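Local coordinates for EDTA monooxygenase (EDTA-degrading bacterium BNC1, PDB 5DQP), which is a monooxygenase of EDTA breakdown that probably uses molecular oxygen and reduced FMN, working with a partner flavin reductase, at residues 363-366 with 367-371; 390-393 with 394-398; 401-405 with 406-410. All coordinates share one frame; numbering follows the deposited sequence.

Contact 1. Residues 363-366 with 367-371; sequences DQVA and DRLID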
# COMPACT_ATOMS: atom_id res chain seq x y z
N ASP A 363 0.16 -24.16 -28.42
CA ASP A 363 0.38 -25.57 -28.13
C ASP A 363 1.83 -25.85 -27.74
O ASP A 363 2.08 -26.68 -26.86
CB ASP A 363 -0.02 -26.44 -29.33
CG ASP A 363 -1.53 -26.68 -29.39
OD1 ASP A 363 -2.04 -27.48 -28.57
OD2 ASP A 363 -2.19 -26.07 -30.26
N GLN A 364 2.79 -25.17 -28.39
CA GLN A 364 4.20 -25.40 -28.08
C GLN A 364 4.52 -24.93 -26.68
O GLN A 364 5.27 -25.58 -25.94
CB GLN A 364 5.10 -24.70 -29.11
CG GLN A 364 5.14 -25.36 -30.49
CD GLN A 364 5.78 -24.47 -31.56
OE1 GLN A 364 5.61 -23.24 -31.56
NE2 GLN A 364 6.54 -25.07 -32.46
N VAL A 365 3.95 -23.80 -26.27
CA VAL A 365 4.19 -23.31 -24.92
C VAL A 365 3.56 -24.24 -23.89
O VAL A 365 4.20 -24.62 -22.90
CB VAL A 365 3.68 -21.87 -24.79
CG1 VAL A 365 3.71 -21.43 -23.30
CG2 VAL A 365 4.52 -20.95 -25.68
N ALA A 366 2.30 -24.64 -24.12
CA ALA A 366 1.63 -25.55 -23.19
C ALA A 366 2.39 -26.86 -23.07
O ALA A 366 2.56 -27.38 -21.96
CB ALA A 366 0.17 -25.82 -23.63
N ASP A 367 2.85 -27.40 -24.20
CA ASP A 367 3.64 -28.62 -24.18
C ASP A 367 4.91 -28.45 -23.36
O ASP A 367 5.27 -29.34 -22.59
CB ASP A 367 4.01 -29.07 -25.61
CG ASP A 367 2.79 -29.44 -26.44
OD1 ASP A 367 1.66 -29.41 -25.86
OD2 ASP A 367 2.95 -29.76 -27.64
N ARG A 368 5.60 -27.32 -23.51
CA ARG A 368 6.78 -27.08 -22.69
C ARG A 368 6.41 -26.94 -21.21
O ARG A 368 7.07 -27.54 -20.34
CB ARG A 368 7.54 -25.85 -23.18
CG ARG A 368 8.91 -25.72 -22.49
CD ARG A 368 9.60 -24.42 -22.80
NE ARG A 368 9.86 -24.22 -24.23
CZ ARG A 368 11.02 -24.51 -24.82
NH1 ARG A 368 11.19 -24.28 -26.12
NH2 ARG A 368 12.01 -25.04 -24.11
N LEU A 369 5.36 -26.18 -20.89
CA LEU A 369 4.96 -26.06 -19.49
C LEU A 369 4.65 -27.43 -18.89
O LEU A 369 5.11 -27.75 -17.79
CB LEU A 369 3.76 -25.14 -19.34
CG LEU A 369 4.04 -23.71 -19.83
CD1 LEU A 369 2.90 -22.74 -19.49
CD2 LEU A 369 5.35 -23.18 -19.28
N ILE A 370 3.85 -28.23 -19.58
CA ILE A 370 3.44 -29.53 -19.06
C ILE A 370 4.65 -30.44 -18.95
O ILE A 370 4.75 -31.26 -18.02
CB ILE A 370 2.37 -30.17 -19.95
CG1 ILE A 370 1.07 -29.36 -19.93
CG2 ILE A 370 2.14 -31.64 -19.53
CD1 ILE A 370 -0.04 -29.92 -20.87
N ASP A 371 5.58 -30.33 -19.89
CA ASP A 371 6.79 -31.14 -19.84
C ASP A 371 7.57 -30.86 -18.56
O ASP A 371 7.95 -31.79 -17.83
CB ASP A 371 7.66 -30.88 -21.07
CG ASP A 371 8.85 -31.85 -21.13
OD1 ASP A 371 8.65 -33.04 -20.83
OD2 ASP A 371 9.99 -31.42 -21.43
O HOH W 1 7.49 -23.79 -26.07

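Contact 2. Residues 390-393 with 394-398; sequences DALE and IFVDQ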
# COMPACT_ATOMS: atom_id res chain seq x y z
N ASP A 390 -1.93 -6.95 -23.61
CA ASP A 390 -2.19 -7.68 -24.85
C ASP A 390 -1.64 -9.10 -24.80
O ASP A 390 -2.34 -10.05 -25.17
CB ASP A 390 -1.59 -6.94 -26.06
CG ASP A 390 -2.26 -5.56 -26.31
OD1 ASP A 390 -2.64 -4.89 -25.33
OD2 ASP A 390 -2.39 -5.13 -27.49
N ALA A 391 -0.38 -9.28 -24.36
CA ALA A 391 0.23 -10.61 -24.40
C ALA A 391 -0.29 -11.51 -23.30
O ALA A 391 -0.35 -12.73 -23.47
CB ALA A 391 1.75 -10.55 -24.33
N LEU A 392 -0.70 -10.94 -22.17
CA LEU A 392 -1.34 -11.80 -21.18
C LEU A 392 -2.71 -12.24 -21.68
O LEU A 392 -3.13 -13.36 -21.41
CB LEU A 392 -1.45 -11.08 -19.84
CG LEU A 392 -2.00 -11.85 -18.64
CD1 LEU A 392 -1.10 -13.06 -18.41
CD2 LEU A 392 -1.99 -10.90 -17.45
N GLU A 393 -3.40 -11.38 -22.43
CA GLU A 393 -4.68 -11.77 -23.01
C GLU A 393 -4.51 -12.97 -23.95
O GLU A 393 -5.30 -13.93 -23.92
CB GLU A 393 -5.29 -10.55 -23.71
CG GLU A 393 -6.72 -10.68 -24.23
CD GLU A 393 -7.34 -9.33 -24.63
OE1 GLU A 393 -6.72 -8.25 -24.39
OE2 GLU A 393 -8.46 -9.34 -25.20
N ILE A 394 -3.46 -12.94 -24.78
CA ILE A 394 -3.14 -14.09 -25.64
C ILE A 394 -2.87 -15.33 -24.80
O ILE A 394 -3.35 -16.42 -25.11
CB ILE A 394 -1.94 -13.75 -26.54
CG1 ILE A 394 -2.25 -12.57 -27.44
CG2 ILE A 394 -1.53 -14.97 -27.39
CD1 ILE A 394 -3.41 -12.82 -28.39
N PHE A 395 -2.02 -15.21 -23.78
CA PHE A 395 -1.73 -16.37 -22.94
C PHE A 395 -3.02 -16.93 -22.33
O PHE A 395 -3.31 -18.13 -22.43
CB PHE A 395 -0.72 -16.02 -21.86
CG PHE A 395 -0.22 -17.21 -21.11
CD1 PHE A 395 -0.94 -17.73 -20.05
CD2 PHE A 395 0.95 -17.85 -21.50
CE1 PHE A 395 -0.52 -18.85 -19.36
CE2 PHE A 395 1.40 -18.96 -20.83
CZ PHE A 395 0.65 -19.46 -19.75
N VAL A 396 -3.84 -16.07 -21.73
CA VAL A 396 -5.06 -16.53 -21.07
C VAL A 396 -6.08 -17.07 -22.09
O VAL A 396 -6.82 -18.02 -21.80
CB VAL A 396 -5.67 -15.39 -20.24
CG1 VAL A 396 -7.15 -15.68 -19.95
CG2 VAL A 396 -4.89 -15.17 -18.94
N ASP A 397 -6.17 -16.46 -23.27
CA ASP A 397 -7.15 -16.91 -24.25
C ASP A 397 -6.74 -18.20 -24.94
O ASP A 397 -7.60 -18.95 -25.39
CB ASP A 397 -7.36 -15.86 -25.34
CG ASP A 397 -8.12 -14.63 -24.88
OD1 ASP A 397 -8.77 -14.68 -23.80
OD2 ASP A 397 -8.08 -13.61 -25.62
N GLN A 398 -5.45 -18.45 -25.10
CA GLN A 398 -5.02 -19.53 -25.98
C GLN A 398 -4.15 -20.58 -25.32
O GLN A 398 -4.17 -21.72 -25.76
CB GLN A 398 -4.30 -18.95 -27.21
CG GLN A 398 -5.22 -17.93 -27.94
CD GLN A 398 -4.59 -17.26 -29.14
OE1 GLN A 398 -3.94 -17.92 -29.95
NE2 GLN A 398 -4.79 -15.95 -29.27
O HOH W 2 -9.63 -11.62 -25.27

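Contact 3. Residues 401-405 with 406-410; sequences PILQS and RGVFP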
# COMPACT_ATOMS: atom_id res chain seq x y z
N PRO A 401 -6.58 -22.40 -21.85
CA PRO A 401 -7.59 -23.43 -22.17
C PRO A 401 -6.97 -24.76 -22.60
O PRO A 401 -7.56 -25.82 -22.34
CB PRO A 401 -8.40 -22.77 -23.28
CG PRO A 401 -8.20 -21.29 -23.05
CD PRO A 401 -6.77 -21.19 -22.67
N ILE A 402 -5.80 -24.74 -23.24
CA ILE A 402 -5.08 -25.97 -23.51
C ILE A 402 -4.73 -26.66 -22.20
O ILE A 402 -5.02 -27.84 -22.01
CB ILE A 402 -3.83 -25.70 -24.38
CG1 ILE A 402 -4.22 -24.99 -25.69
CG2 ILE A 402 -3.09 -27.01 -24.65
CD1 ILE A 402 -3.04 -24.78 -26.69
N LEU A 403 -4.13 -25.90 -21.27
CA LEU A 403 -3.76 -26.47 -19.99
C LEU A 403 -4.97 -27.02 -19.27
O LEU A 403 -4.87 -28.03 -18.57
CB LEU A 403 -3.05 -25.44 -19.11
CG LEU A 403 -1.71 -24.88 -19.64
CD1 LEU A 403 -1.17 -23.81 -18.71
CD2 LEU A 403 -0.65 -25.98 -19.85
N GLN A 404 -6.12 -26.34 -19.39
CA GLN A 404 -7.32 -26.84 -18.72
C GLN A 404 -7.84 -28.11 -19.41
O GLN A 404 -8.20 -29.08 -18.73
CB GLN A 404 -8.40 -25.76 -18.67
CG GLN A 404 -8.13 -24.66 -17.64
CD GLN A 404 -8.83 -23.37 -17.99
OE1 GLN A 404 -9.29 -23.20 -19.12
NE2 GLN A 404 -8.89 -22.42 -17.03
N SER A 405 -7.85 -28.16 -20.74
CA SER A 405 -8.22 -29.41 -21.42
C SER A 405 -7.29 -30.54 -21.03
O SER A 405 -7.72 -31.68 -20.84
CB SER A 405 -8.16 -29.25 -22.94
OG SER A 405 -8.94 -28.16 -23.36
N ARG A 406 -6.00 -30.24 -20.96
CA ARG A 406 -5.03 -31.24 -20.58
C ARG A 406 -5.25 -31.78 -19.18
O ARG A 406 -4.64 -32.80 -18.82
CB ARG A 406 -3.63 -30.64 -20.73
CG ARG A 406 -3.31 -30.24 -22.17
CD ARG A 406 -2.83 -31.43 -22.96
NE ARG A 406 -3.20 -31.36 -24.36
CZ ARG A 406 -2.34 -31.25 -25.35
NH1 ARG A 406 -1.02 -31.19 -25.10
NH2 ARG A 406 -2.81 -31.20 -26.60
N GLY A 407 -6.11 -31.16 -18.37
CA GLY A 407 -6.34 -31.66 -17.03
C GLY A 407 -5.33 -31.23 -15.99
O GLY A 407 -5.33 -31.78 -14.88
N VAL A 408 -4.48 -30.25 -16.28
CA VAL A 408 -3.40 -29.87 -15.38
C VAL A 408 -3.61 -28.49 -14.76
O VAL A 408 -2.75 -28.05 -13.98
CB VAL A 408 -2.03 -29.92 -16.09
CG1 VAL A 408 -1.87 -31.25 -16.77
CG2 VAL A 408 -1.89 -28.75 -17.10
N PHE A 409 -4.70 -27.80 -15.10
CA PHE A 409 -4.97 -26.45 -14.62
C PHE A 409 -6.46 -26.23 -14.39
O PHE A 409 -7.27 -26.58 -15.25
CB PHE A 409 -4.45 -25.38 -15.60
CG PHE A 409 -4.33 -24.05 -14.96
CD1 PHE A 409 -3.36 -23.85 -13.98
CD2 PHE A 409 -5.25 -23.04 -15.24
CE1 PHE A 409 -3.26 -22.64 -13.30
CE2 PHE A 409 -5.16 -21.80 -14.55
CZ PHE A 409 -4.17 -21.61 -13.59
N PRO A 410 -6.86 -25.59 -13.29
CA PRO A 410 -8.29 -25.54 -12.95
C PRO A 410 -9.09 -24.59 -13.84
O PRO A 410 -8.58 -23.60 -14.38
CB PRO A 410 -8.29 -25.04 -11.50
CG PRO A 410 -7.04 -24.22 -11.41
CD PRO A 410 -6.03 -24.86 -12.33
O HOH W 3 -8.20 -28.81 -15.72

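Contact 1. Residues 363-366 with 367-371
Val365 and Leu369, one turn apart on helix 362-374, lie side by side and point the same way, with Val365 CG1 4.1 Å from Leu369 CD1. Val365 offers that branch because CG1 stands opposite its own backbone nitrogen (chi1 171°). Leu369 also lies close over the backbone of the earlier turn, its CG 3.2 Å from Val365 O. The same carbonyl oxygen takes the hydrogen bond from Leu369 N at 2.8 Å, so the oxygen is met by both the amide and the side-chain CG of Leu369. Ile370 repeats the pattern a residue later: its N donates to Ala366 O at 2.8 Å, while its CG1 lies 3.2 Å from that oxygen.

On the polar flank, Arg368 N donates to Gln364 O at 3.0 Å. A water gives a weak bond to the same oxygen and accepts from Arg368 NE at 3.0 Å, tying the arginine side chain back to the preceding turn. The far end of Arg368 is fixed by a salt bridge from NH2 to Glu344. Gln364 turns the other way along the chain, its OE1 accepting from the backbone N of Thr361 just ahead of the helix.

The stretch belongs to the crossover between strands 358-360 and 380-383 of the TIM-barrel fold. Val365 and Leu369 face strand 262-271, packing on Ile271 and Phe267 respectively. Replacing Leu369 with an alanine would probably leave Val365 CG1 without its leucine partner and open a gap against Phe267. On another side of the helix, Ala366 and Ile370 touch Leu403 of helix 390-405.

Contact 2. Residues 390-393 with 394-398
Glu393 and Asp397 run side by side on successive turns of helix 390-405, and a water joins their carboxylates, donating to Glu393 OE2 at 2.6 Å and to Asp397 OD2 at 2.5 Å. Glu393 OE2 and Asp397 OD2 stay 4.3 Å apart, and the carboxylate planes stand 85° to each other. Two like charges so close would probably repel; the water's two protons and the salt bridge from Asp397 OD1 to Arg47 are likely to ease this. Glu393, with CG opposite its backbone nitrogen (chi1 -172°), brings CG to 3.5 Å from Asp397 OD2.

The carbonyls of Asp390, Ala391, Leu392 and Glu393 accept in helical order from the N of Ile394, Phe395, Val396 and Asp397. Gln398 N donates to Ile394 O and weakly to Phe395 O, where the helix widens into a pi-type turn at 395-398. At the helix start, Asp390 OD2 forms a salt bridge with Arg26.

Leu392 CD1 meets Val396 CG2 at 4.4 Å. The helix follows strand 380-383 of the TIM-barrel fold, between two others: Val396 and Glu393 lean on Ile44 of helix 35-47, while Phe395 packs on Leu369 of helix 362-374 and, with Ile394, on Ile271 of strand 262-271.

Contact 3. Residues 401-405 with 406-410
This is a helix C-terminal cap: Leu403 and Gln404, in the last turn of helix 390-405, receive the chain that folds back over them as it leaves the helix. The final regular bond runs from Arg406 N to Ile402 O at 2.8 Å. Ser405 secures the turn before, its OG and its N both donating to Pro401 O, from opposite faces of that carbonyl.

Beyond it the bonding changes. Val408 N donates to Leu403 O at 3.2 Å, nearly in line with the carbonyl, and Gly407 N donates to Gln404 O at 3.0 Å from well above the carbonyl plane. With Gly407 at positive phi (83°), where a CB would jam against the carbonyl of Arg406, this pair of bonds makes a Schellman motif. The hydrophobic contact that goes with the motif is present too: Val408 CG2 meets Leu403 CB at 4.0 Å, the two side chains crossing at a slant.

Phe409 then returns alongside the helix, its CB 3.8 Å from Leu403 CB. Its ring presents an edge to Gln404 CG and a face to Pro410 CD, which lies offset toward the rim. With CG anti to its carbonyl carbon (chi1 -74°) and the chain extended beyond, Gln404 carries NE2 past this edge to Pro410 O, a 2.9 Å bond bent to 149° at the hydrogen. A water donates to Gln404 O and also to Phe409 O, bridging the helix and the returning loop.

On the outer flank Arg406 lies alongside Ile402, whose CG2 covers one face of the guanidinium, and its NH1 makes a long, weak ion pair with Asp367 on helix 362-374. Inward, Leu403 and Phe409 pack on Leu8 of strand 7-11, and Val408 makes backbone hydrogen bonds with Met6.

In the fold
All three contacts are partly buried, but contact 2 has no exposed residue among those that touch, whereas contacts 1 and 3 each have three. Contacts 2 and 3 share helix 390-405, one at its start and the other at its end; contact 1 lies on the adjoining helix 362-374. The two helices meet through apolar side chains: Leu369 CD1 lies 4.0 Å from Phe395 CZ, and Ala366 CB 3.6 Å from Ile402 CG2. Nearer the surface a long, weak ion pair joins Asp367 and Arg406. All three carry a water bridge; contact 1 keeps i to i+4 bonding, contact 2 widens into a pi-type turn, and contact 3 ends in a Schellman motif.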